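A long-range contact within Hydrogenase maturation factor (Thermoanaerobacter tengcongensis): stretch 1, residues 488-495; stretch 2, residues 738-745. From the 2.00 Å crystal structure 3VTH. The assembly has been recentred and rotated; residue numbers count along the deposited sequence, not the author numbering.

Stretch 1, residues 488-495: IASCMAEH
Stretch 2 738-745: SLGQAVIA

How are the two stretches placed against each other? Both are helical: stretch 1 from Ile488 to Glu494, with His495 (phi/psi -103/12) the first residue to leave helical values, and stretch 2 throughout, with phi between -76 and -56 and psi between -48 and -28. The axes approach to 7.0 Å, and their N-to-C directions make an angle of 77°, a steep crossing that confines contact to a short patch burying 287 Å² over both sides. The register is set by Ser490 CA and Gly740 CA, 3.7 Å apart; further along, Ala493 CA and Val743 CA stand at 6.7 Å. No hydrogen bond passes between the helices, whose backbone polar groups are largely engaged along their own axes, as in Ala493 N to Ala489 O (2.8 Å) and Ile744 N to Gly740 O (3.0 Å).

What does the beginning of stretch 2 contribute? Ser738 (chi1 68°, p) points its CB away and takes no part. Leu739 starts sideways, but with chi1 at 178° (t) and chi2 at 64° (p) its end comes nearer to stretch 1. Its CD2 lies 3.6 Å from Ser490 O and 3.8 Å from Ala493 CB, so one methyl packs against both the backbone and a small side chain. Ser490 itself points sideways with chi1 at 75° (p), and its OG is hydrogen-bonded to a residue just beyond the stretches.

Why can the helices come so close at Gly740? There is no side chain here, and Gly740 CA rests 3.4 Å from Ser490 N. A CB in ideal position would point toward stretch 1 and fall only 2.9 Å from Ser490 N, a clash, so the bare CA suits this crossing. Ala489 adds to the fit: its CB points toward stretch 2 and lies 3.7 Å from Gly740 O, a short side chain that fills the space without pushing the backbones apart. Gln741 then turns away (chi1 -65°, m; chi2 170°, t), its amide hydrogen-bonded elsewhere in the structure, while Ala742 is out of reach.

How does the second half of stretch 2 complete the packing? Val743 points toward stretch 1 with chi1 at -63° (m), and its branched side chain spans successive turns of that helix. Val743 CG1 lies 3.8 Å from Ala493 CB and Val743 CG2 3.9 Å from the same atom; CG2 also reaches Ala489, 3.7 Å from Ala489 O and 4.0 Å from Ala489 CB. The two alanines, one turn apart and both pointing toward stretch 2, leave room for this β-branched residue. Ile744 begins sideways, but chi1 at -73° (m) and chi2 at 162° (t) bring its end nearer, placing CD1 3.5 Å from Ala489 CB. Ala745 lies out of reach. Thus Leu739, Val743 and Ile744 supply the larger apolar groups, all buried, that pack against the small residues of stretch 1.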

# COMPACT_ATOMS: atom_id res chain seq x y z
N ILE A 488 14.32 8.49 -0.38
CA ILE A 488 15.09 8.39 0.86
C ILE A 488 14.33 9.02 2.04
O ILE A 488 14.27 8.45 3.14
CB ILE A 488 16.53 9.02 0.72
CG1 ILE A 488 17.32 8.35 -0.40
CG2 ILE A 488 17.32 8.96 2.06
CD1 ILE A 488 17.37 6.80 -0.33
N ALA A 489 13.71 10.18 1.79
CA ALA A 489 12.97 10.90 2.83
C ALA A 489 11.72 10.14 3.29
O ALA A 489 11.34 10.24 4.46
CB ALA A 489 12.57 12.29 2.35
N SER A 490 11.08 9.40 2.38
CA SER A 490 9.90 8.59 2.73
C SER A 490 10.25 7.58 3.82
O SER A 490 9.49 7.39 4.77
CB SER A 490 9.25 7.92 1.51
OG SER A 490 9.97 6.80 1.01
N CYS A 491 11.41 6.95 3.68
CA CYS A 491 11.91 6.03 4.70
C CYS A 491 12.32 6.78 5.98
O CYS A 491 11.95 6.36 7.08
CB CYS A 491 13.06 5.19 4.15
SG CYS A 491 13.76 4.07 5.36
N MET A 492 13.04 7.89 5.84
CA MET A 492 13.39 8.72 7.01
C MET A 492 12.15 9.12 7.83
O MET A 492 12.17 9.03 9.06
CB MET A 492 14.15 9.97 6.59
CG MET A 492 15.53 9.70 5.97
SD MET A 492 16.31 11.19 5.32
CE MET A 492 16.67 12.03 6.87
N ALA A 493 11.11 9.56 7.13
CA ALA A 493 9.82 9.91 7.76
C ALA A 493 9.24 8.80 8.65
O ALA A 493 8.77 9.07 9.76
CB ALA A 493 8.80 10.31 6.67
N GLU A 494 9.25 7.55 8.17
CA GLU A 494 8.72 6.38 8.92
C GLU A 494 9.53 6.13 10.16
O GLU A 494 9.01 5.64 11.17
CB GLU A 494 8.87 5.07 8.14
CG GLU A 494 8.17 4.96 6.86
CD GLU A 494 8.07 3.51 6.43
OE1 GLU A 494 7.94 2.61 7.31
OE2 GLU A 494 8.13 3.27 5.21
N HIS A 495 10.83 6.41 10.07
CA HIS A 495 11.72 6.11 11.17
C HIS A 495 12.10 7.33 11.99
O HIS A 495 13.00 7.26 12.81
CB HIS A 495 12.96 5.37 10.66
CG HIS A 495 12.63 4.05 10.02
ND1 HIS A 495 12.39 2.91 10.75
CD2 HIS A 495 12.47 3.71 8.72
CE1 HIS A 495 12.10 1.92 9.93
NE2 HIS A 495 12.16 2.37 8.69
N SER A 738 5.18 10.41 -2.20
CA SER A 738 4.45 11.54 -1.63
C SER A 738 4.77 11.81 -0.16
O SER A 738 4.78 12.96 0.27
CB SER A 738 2.94 11.36 -1.83
OG SER A 738 2.48 10.27 -1.05
N LEU A 739 5.04 10.77 0.63
CA LEU A 739 5.44 10.96 2.02
C LEU A 739 6.81 11.67 2.13
O LEU A 739 6.98 12.59 2.96
CB LEU A 739 5.44 9.65 2.79
CG LEU A 739 5.90 9.73 4.25
CD1 LEU A 739 4.93 10.63 5.13
CD2 LEU A 739 6.06 8.36 4.86
N GLY A 740 7.76 11.25 1.29
CA GLY A 740 9.07 11.90 1.23
C GLY A 740 8.98 13.36 0.79
O GLY A 740 9.61 14.23 1.41
N GLN A 741 8.20 13.62 -0.27
CA GLN A 741 7.97 15.00 -0.72
C GLN A 741 7.41 15.85 0.40
O GLN A 741 7.81 17.00 0.57
CB GLN A 741 6.99 15.07 -1.89
CG GLN A 741 7.44 14.41 -3.20
CD GLN A 741 6.31 14.31 -4.21
OE1 GLN A 741 5.13 14.23 -3.84
NE2 GLN A 741 6.67 14.28 -5.51
N ALA A 742 6.46 15.28 1.15
CA ALA A 742 5.79 15.99 2.24
C ALA A 742 6.75 16.40 3.34
O ALA A 742 6.74 17.54 3.77
CB ALA A 742 4.62 15.16 2.81
N VAL A 743 7.59 15.48 3.81
CA VAL A 743 8.48 15.82 4.92
C VAL A 743 9.66 16.68 4.48
O VAL A 743 10.18 17.46 5.26
CB VAL A 743 8.96 14.60 5.75
CG1 VAL A 743 7.75 13.92 6.42
CG2 VAL A 743 9.77 13.60 4.88
N ILE A 744 10.07 16.55 3.22
CA ILE A 744 11.11 17.44 2.71
C ILE A 744 10.60 18.88 2.65
O ILE A 744 11.27 19.82 3.10
CB ILE A 744 11.62 16.99 1.33
CG1 ILE A 744 12.49 15.75 1.48
CG2 ILE A 744 12.43 18.13 0.66
CD1 ILE A 744 12.68 14.98 0.18
N ALA A 745 9.41 19.05 2.09
CA ALA A 745 8.87 20.40 1.95
C ALA A 745 8.61 21.01 3.33
O ALA A 745 8.87 22.20 3.55
CB ALA A 745 7.60 20.39 1.07